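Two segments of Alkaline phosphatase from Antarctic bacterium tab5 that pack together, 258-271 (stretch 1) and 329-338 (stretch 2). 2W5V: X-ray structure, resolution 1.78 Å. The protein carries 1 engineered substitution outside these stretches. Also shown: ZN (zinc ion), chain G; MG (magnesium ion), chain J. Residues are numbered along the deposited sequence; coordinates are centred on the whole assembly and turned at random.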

ATOM      1  N   ILE B 258     -17.327   3.894   3.628  1.00 19.63           N
ATOM      2  CA  ILE B 258     -16.408   2.773   3.570  1.00 18.40           C
ATOM      3  C   ILE B 258     -16.009   2.396   4.999  1.00 16.73           C
ATOM      4  O   ILE B 258     -15.916   1.215   5.353  1.00 23.70           O
ATOM      5  CB  ILE B 258     -15.160   3.118   2.742  1.00 19.81           C
ATOM      6  CG1 ILE B 258     -15.565   3.453   1.298  1.00 17.00           C
ATOM      7  CG2 ILE B 258     -14.172   1.955   2.775  1.00 22.94           C
ATOM      8  CD1 ILE B 258     -14.537   4.297   0.535  1.00 22.07           C
ATOM      9  N   ASP B 259     -15.793   3.412   5.820  1.00 15.55           N
ATOM     10  CA  ASP B 259     -15.428   3.236   7.225  1.00 16.87           C
ATOM     11  C   ASP B 259     -16.499   2.440   7.987  1.00 16.29           C
ATOM     12  O   ASP B 259     -16.191   1.567   8.796  1.00 18.24           O
ATOM     13  CB  ASP B 259     -15.236   4.624   7.852  1.00 19.87           C
ATOM     14  CG  ASP B 259     -14.857   4.565   9.325  1.00 24.48           C
ATOM     15  OD1 ASP B 259     -13.862   3.908   9.669  1.00 26.28           O
ATOM     16  OD2 ASP B 259     -15.552   5.196  10.140  1.00 32.53           O
ATOM     17  N   TRP B 260     -17.763   2.735   7.709  1.00 15.44           N
ATOM     18  CA  TRP B 260     -18.858   2.100   8.434  1.00 16.56           C
ATOM     19  C   TRP B 260     -18.989   0.613   8.092  1.00 19.45           C
ATOM     20  O   TRP B 260     -19.278  -0.205   8.963  1.00 22.95           O
ATOM     21  CB  TRP B 260     -20.169   2.853   8.186  1.00 21.08           C
ATOM     22  CG  TRP B 260     -20.043   4.342   8.450  1.00 24.51           C
ATOM     23  CD1 TRP B 260     -18.974   4.988   9.011  1.00 26.65           C
ATOM     24  CD2 TRP B 260     -21.028   5.353   8.190  1.00 28.41           C
ATOM     25  NE1 TRP B 260     -19.227   6.339   9.099  1.00 30.97           N
ATOM     26  CE2 TRP B 260     -20.478   6.590   8.603  1.00 33.39           C
ATOM     27  CE3 TRP B 260     -22.318   5.335   7.644  1.00 30.82           C
ATOM     28  CZ2 TRP B 260     -21.174   7.796   8.486  1.00 33.03           C
ATOM     29  CZ3 TRP B 260     -23.009   6.536   7.531  1.00 30.73           C
ATOM     30  CH2 TRP B 260     -22.435   7.750   7.952  1.00 27.65           C
ATOM     31  N   GLY B 261     -18.759   0.267   6.832  1.00 20.53           N
ATOM     32  CA  GLY B 261     -18.689  -1.127   6.432  1.00 21.36           C
ATOM     33  C   GLY B 261     -17.585  -1.850   7.186  1.00 24.56           C
ATOM     34  O   GLY B 261     -17.766  -2.989   7.624  1.00 23.20           O
ATOM     35  N   GLY B 262     -16.436  -1.190   7.335  1.00 20.06           N
ATOM     36  CA  GLY B 262     -15.313  -1.750   8.076  1.00 16.07           C
ATOM     37  C   GLY B 262     -15.630  -1.977   9.551  1.00 21.67           C
ATOM     38  O   GLY B 262     -15.315  -3.024  10.114  1.00 20.18           O
ATOM     39  N   HIS B 263     -16.245  -0.980  10.182  1.00 20.20           N
ATOM     40  CA  HIS B 263     -16.616  -1.071  11.591  1.00 17.93           C
ATOM     41  C   HIS B 263     -17.577  -2.216  11.825  1.00 21.57           C
ATOM     42  O   HIS B 263     -17.480  -2.914  12.828  1.00 26.68           O
ATOM     43  CB  HIS B 263     -17.264   0.230  12.069  1.00 21.47           C
ATOM     44  CG  HIS B 263     -16.272   1.295  12.426  1.00 23.65           C
ATOM     45  ND1 HIS B 263     -15.344   1.133  13.433  1.00 26.30           N
ATOM     46  CD2 HIS B 263     -16.067   2.532  11.919  1.00 25.12           C
ATOM     47  CE1 HIS B 263     -14.606   2.224  13.528  1.00 26.38           C
ATOM     48  NE2 HIS B 263     -15.031   3.092  12.626  1.00 21.15           N
ATOM     49  N   ALA B 264     -18.500  -2.413  10.891  1.00 22.78           N
ATOM     50  CA  ALA B 264     -19.519  -3.443  11.037  1.00 22.85           C
ATOM     51  C   ALA B 264     -19.000  -4.816  10.627  1.00 28.16           C
ATOM     52  O   ALA B 264     -19.701  -5.819  10.781  1.00 27.61           O
ATOM     53  CB  ALA B 264     -20.749  -3.082  10.228  1.00 25.54           C
ATOM     54  N   ASN B 265     -17.765  -4.861  10.128  1.00 22.61           N
ATOM     55  CA  ASN B 265     -17.215  -6.084   9.536  1.00 23.35           C
ATOM     56  C   ASN B 265     -18.185  -6.645   8.497  1.00 28.87           C
ATOM     57  O   ASN B 265     -18.491  -7.846   8.477  1.00 25.09           O
ATOM     58  CB  ASN B 265     -16.892  -7.128  10.610  1.00 22.54           C
ATOM     59  CG  ASN B 265     -15.697  -6.742  11.482  1.00 22.40           C
ATOM     60  OD1 ASN B 265     -15.133  -5.643  11.374  1.00 25.87           O
ATOM     61  ND2 ASN B 265     -15.303  -7.656  12.353  1.00 18.75           N
ATOM     62  N   ASN B 266     -18.678  -5.750   7.644  1.00 27.74           N
ATOM     63  CA  ASN B 266     -19.672  -6.081   6.628  1.00 24.24           C
ATOM     64  C   ASN B 266     -19.074  -5.952   5.224  1.00 23.69           C
ATOM     65  O   ASN B 266     -19.039  -4.862   4.661  1.00 22.72           O
ATOM     66  CB  ASN B 266     -20.882  -5.144   6.773  1.00 24.91           C
ATOM     67  CG  ASN B 266     -22.011  -5.483   5.810  1.00 30.83           C
ATOM     68  OD1 ASN B 266     -21.795  -6.094   4.759  1.00 27.03           O
ATOM     69  ND2 ASN B 266     -23.226  -5.077   6.162  1.00 26.78           N
ATOM     70  N   ALA B 267     -18.613  -7.060   4.656  1.00 21.83           N
ATOM     71  CA  ALA B 267     -17.910  -7.018   3.375  1.00 21.75           C
ATOM     72  C   ALA B 267     -18.706  -6.384   2.232  1.00 21.16           C
ATOM     73  O   ALA B 267     -18.182  -5.535   1.505  1.00 20.07           O
ATOM     74  CB  ALA B 267     -17.412  -8.419   2.971  1.00 18.39           C
ATOM     75  N   SER B 268     -19.955  -6.794   2.045  1.00 22.41           N
ATOM     76  CA  SER B 268     -20.690  -6.270   0.899  1.00 26.83           C
ATOM     77  C   SER B 268     -20.930  -4.767   1.040  1.00 17.37           C
ATOM     78  O   SER B 268     -20.908  -4.037   0.053  1.00 26.31           O
ATOM     79  CB  SER B 268     -22.007  -7.015   0.662  1.00 22.90           C
ATOM     80  OG  SER B 268     -22.947  -6.758   1.685  1.00 25.52           O
ATOM     81  N   TYR B 269     -21.156  -4.318   2.267  1.00 22.72           N
ATOM     82  CA  TYR B 269     -21.328  -2.894   2.548  1.00 22.12           C
ATOM     83  C   TYR B 269     -20.041  -2.159   2.177  1.00 24.09           C
ATOM     84  O   TYR B 269     -20.055  -1.198   1.396  1.00 20.96           O
ATOM     85  CB  TYR B 269     -21.654  -2.724   4.034  1.00 21.98           C
ATOM     86  CG  TYR B 269     -21.988  -1.321   4.512  1.00 26.27           C
ATOM     87  CD1 TYR B 269     -22.268  -0.288   3.621  1.00 24.41           C
ATOM     88  CD2 TYR B 269     -22.060  -1.048   5.876  1.00 22.45           C
ATOM     89  CE1 TYR B 269     -22.587   0.992   4.084  1.00 22.79           C
ATOM     90  CE2 TYR B 269     -22.378   0.223   6.343  1.00 26.75           C
ATOM     91  CZ  TYR B 269     -22.641   1.234   5.443  1.00 22.86           C
ATOM     92  OH  TYR B 269     -22.956   2.490   5.920  1.00 22.42           O
ATOM     93  N   LEU B 270     -18.924  -2.631   2.728  1.00 21.64           N
ATOM     94  CA  LEU B 270     -17.617  -2.039   2.462  1.00 22.80           C
ATOM     95  C   LEU B 270     -17.338  -2.002   0.963  1.00 25.60           C
ATOM     96  O   LEU B 270     -16.974  -0.962   0.408  1.00 20.18           O
ATOM     97  CB  LEU B 270     -16.529  -2.844   3.172  1.00 20.20           C
ATOM     98  CG  LEU B 270     -15.112  -2.277   3.196  1.00 28.83           C
ATOM     99  CD1 LEU B 270     -14.358  -2.856   4.388  1.00 25.16           C
ATOM    100  CD2 LEU B 270     -14.375  -2.566   1.880  1.00 25.54           C
ATOM    101  N   ILE B 271     -17.525  -3.144   0.310  1.00 20.22           N
ATOM    102  CA  ILE B 271     -17.216  -3.272  -1.107  1.00 21.30           C
ATOM    103  C   ILE B 271     -18.061  -2.353  -1.993  1.00 19.59           C
ATOM    104  O   ILE B 271     -17.537  -1.686  -2.892  1.00 20.60           O
ATOM    105  CB  ILE B 271     -17.345  -4.733  -1.573  1.00 27.84           C
ATOM    106  CG1 ILE B 271     -16.194  -5.559  -0.996  1.00 22.32           C
ATOM    107  CG2 ILE B 271     -17.326  -4.811  -3.087  1.00 24.01           C
ATOM    108  CD1 ILE B 271     -16.344  -7.047  -1.213  1.00 25.68           C
TER
HETATM  109 ZN    ZN G1376     -14.275   4.903  12.005  0.90 24.13          ZN
HETATM  110 MG    MG J1379     -23.384  -7.763   3.910  0.91 30.39          MG
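Stretch 2 329-338: GPTFSTGGHS

Stretch 2 lies as an extended, mostly irregular segment against a helix-turn-helix, pinned at one end by a shared zinc ion and held along the rest by a phenylalanine ring packed on the turn. The two chains run in opposite senses: the closest CA pairs are Ala267 CA with Pro330 CA (6.5 Å), Asn265 CA with Phe332 CA (6.1 Å) and His263 CA with Gly335 CA (4.8 Å), so stretch 2 climbs from the start of the second helix, past the turn, to the end of the first. His337 and Ser338 form a strand; Phe332 to Gly336, just before it, are loop.

The turn is a Schellman motif. Asn265 leaves the helix with positive phi (51°), a conformation that asparagine tolerates better than most residues with a side chain, while Asn266 N bonds back to Gly261 O at 2.9 Å and Asn265 N to Gly262 O at 3.1 Å. Asn266 then caps the second helix, its OD1 accepting from Tyr269 N at 3.1 Å; the same OD1 binds magnesium at 2.5 Å, on a side chain whose CA-to-CB bond points away from stretch 2.

Phe332 has the largest area covered in the contact. Its CA-to-CB bond points toward stretch 1 (chi1 m), and Asn265 lies over one face of the ring: Asn265 CA stands 3.5 Å from the ring centroid, only 7° off the normal, a CH-pi contact. At the ring's edge, Leu270 CD1 comes within 4.0 Å of Phe332 CE1, giving the flat aromatic an apolar neighbour. The methyl of Ala267 points toward stretch 2, and its CB meets Pro330 CB at 3.9 Å, a small apolar contact.

Two glycines, Gly335 and Gly336, precede the zinc ligand His337. Gly335 offers its backbone carbonyl to the helix end: His263 ND1 donates to Gly335 O at 2.7 Å with an angle of 158°. This bond orients the imidazole and leaves His263 NE2 to bind zinc at 2.1 Å. From the other stretch His337 NE2 binds the metal at the same 2.1 Å, and Asp259, one turn before His263, adds OD1 at 2.6 Å and OD2 at 2.3 Å. The two imidazoles meet rim to rim, with centroids 5.0 Å apart and planes at 42°. His263 NE2 and His337 NE2 approach to 3.2 Å without a hydrogen bond, because both point their nitrogens at the ion that joins the stretches.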

ATOM      1  N   GLY B 329     -12.490 -14.942   0.162  1.00 25.26           N
ATOM      2  CA  GLY B 329     -13.506 -14.742   1.184  1.00 24.65           C
ATOM      3  C   GLY B 329     -13.031 -13.689   2.178  1.00 27.96           C
ATOM      4  O   GLY B 329     -12.216 -13.983   3.053  1.00 25.55           O
ATOM      5  N   PRO B 330     -13.524 -12.447   2.041  1.00 25.34           N
ATOM      6  CA  PRO B 330     -13.060 -11.347   2.902  1.00 24.62           C
ATOM      7  C   PRO B 330     -13.208 -11.658   4.392  1.00 27.30           C
ATOM      8  O   PRO B 330     -14.218 -12.224   4.800  1.00 26.55           O
ATOM      9  CB  PRO B 330     -13.970 -10.182   2.502  1.00 25.48           C
ATOM     10  CG  PRO B 330     -14.376 -10.491   1.103  1.00 31.56           C
ATOM     11  CD  PRO B 330     -14.509 -11.993   1.047  1.00 26.01           C
ATOM     12  N   THR B 331     -12.192 -11.312   5.176  1.00 21.23           N
ATOM     13  CA  THR B 331     -12.220 -11.474   6.628  1.00 23.09           C
ATOM     14  C   THR B 331     -11.851 -10.151   7.303  1.00 25.35           C
ATOM     15  O   THR B 331     -11.352  -9.225   6.655  1.00 21.47           O
ATOM     16  CB  THR B 331     -11.232 -12.569   7.107  1.00 25.78           C
ATOM     17  OG1 THR B 331      -9.908 -12.260   6.653  1.00 30.13           O
ATOM     18  CG2 THR B 331     -11.635 -13.936   6.571  1.00 31.36           C
ATOM     19  N   PHE B 332     -12.101 -10.071   8.608  1.00 17.17           N
ATOM     20  CA  PHE B 332     -11.799  -8.880   9.394  1.00 20.27           C
ATOM     21  C   PHE B 332     -11.158  -9.334  10.694  1.00 26.12           C
ATOM     22  O   PHE B 332     -11.350 -10.472  11.114  1.00 27.25           O
ATOM     23  CB  PHE B 332     -13.091  -8.141   9.759  1.00 18.91           C
ATOM     24  CG  PHE B 332     -13.838  -7.569   8.590  1.00 20.96           C
ATOM     25  CD1 PHE B 332     -13.604  -6.270   8.173  1.00 19.45           C
ATOM     26  CD2 PHE B 332     -14.814  -8.311   7.943  1.00 24.53           C
ATOM     27  CE1 PHE B 332     -14.305  -5.732   7.117  1.00 20.25           C
ATOM     28  CE2 PHE B 332     -15.517  -7.778   6.881  1.00 20.31           C
ATOM     29  CZ  PHE B 332     -15.267  -6.480   6.475  1.00 21.31           C
ATOM     30  N   SER B 333     -10.437  -8.443  11.362  1.00 26.78           N
ATOM     31  CA  SER B 333      -9.809  -8.803  12.628  1.00 25.11           C
ATOM     32  C   SER B 333     -10.078  -7.807  13.751  1.00 24.99           C
ATOM     33  O   SER B 333      -9.675  -8.037  14.884  1.00 27.15           O
ATOM     34  CB  SER B 333      -8.297  -8.967  12.449  1.00 18.71           C
ATOM     35  OG  SER B 333      -7.678  -7.718  12.202  1.00 22.97           O
ATOM     36  N   THR B 334     -10.734  -6.693  13.443  1.00 21.47           N
ATOM     37  CA  THR B 334     -11.038  -5.704  14.472  1.00 19.75           C
ATOM     38  C   THR B 334     -12.312  -4.936  14.122  1.00 19.68           C
ATOM     39  O   THR B 334     -12.717  -4.872  12.963  1.00 20.89           O
ATOM     40  CB  THR B 334      -9.834  -4.734  14.732  1.00 21.87           C
ATOM     41  OG1 THR B 334     -10.200  -3.736  15.696  1.00 21.05           O
ATOM     42  CG2 THR B 334      -9.392  -4.046  13.447  1.00 20.06           C
ATOM     43  N   GLY B 335     -12.958  -4.375  15.133  1.00 18.98           N
ATOM     44  CA  GLY B 335     -14.096  -3.511  14.895  1.00 20.93           C
ATOM     45  C   GLY B 335     -13.702  -2.047  14.786  1.00 22.79           C
ATOM     46  O   GLY B 335     -14.555  -1.187  14.569  1.00 21.23           O
ATOM     47  N   GLY B 336     -12.409  -1.758  14.931  1.00 17.84           N
ATOM     48  CA  GLY B 336     -11.949  -0.379  14.978  1.00 16.42           C
ATOM     49  C   GLY B 336     -10.940  -0.023  13.901  1.00 18.94           C
ATOM     50  O   GLY B 336     -10.717  -0.796  12.972  1.00 20.62           O
ATOM     51  N   HIS B 337     -10.337   1.154  14.026  1.00 14.77           N
ATOM     52  CA  HIS B 337      -9.309   1.598  13.084  1.00 16.81           C
ATOM     53  C   HIS B 337      -7.992   0.861  13.265  1.00 15.23           C
ATOM     54  O   HIS B 337      -7.778   0.202  14.278  1.00 17.24           O
ATOM     55  CB  HIS B 337      -9.049   3.094  13.246  1.00 15.20           C
ATOM     56  CG  HIS B 337     -10.265   3.936  13.040  1.00 15.06           C
ATOM     57  ND1 HIS B 337     -10.273   5.296  13.259  1.00 16.27           N
ATOM     58  CD2 HIS B 337     -11.516   3.606  12.651  1.00 20.75           C
ATOM     59  CE1 HIS B 337     -11.478   5.774  13.002  1.00 23.33           C
ATOM     60  NE2 HIS B 337     -12.249   4.768  12.626  1.00 25.77           N
ATOM     61  N   SER B 338      -7.100   0.990  12.280  1.00 14.72           N
ATOM     62  CA  SER B 338      -5.764   0.425  12.412  1.00 12.47           C
ATOM     63  C   SER B 338      -4.732   1.429  11.909  1.00 17.44           C
ATOM     64  O   SER B 338      -5.074   2.354  11.173  1.00 16.35           O
ATOM     65  CB  SER B 338      -5.646  -0.901  11.657  1.00 14.73           C
ATOM     66  OG  SER B 338      -5.492  -0.673  10.271  1.00 20.89           O
TER
HETATM   67  O   HOH W   1     -25.128  -6.063   3.934  1.00 34.13           O
HETATM   68  O   HOH W   2     -21.292  -9.049   3.441  1.00 27.94           O
HETATM   69  O   HOH W   3     -15.909   6.314  13.412  1.00 38.92           O
HETATM   70  O   HOH W   4     -24.628  -9.646   2.629  1.00 35.90           O
HETATM   71  O   HOH W   5     -23.934  -8.441   6.292  1.00 47.67           O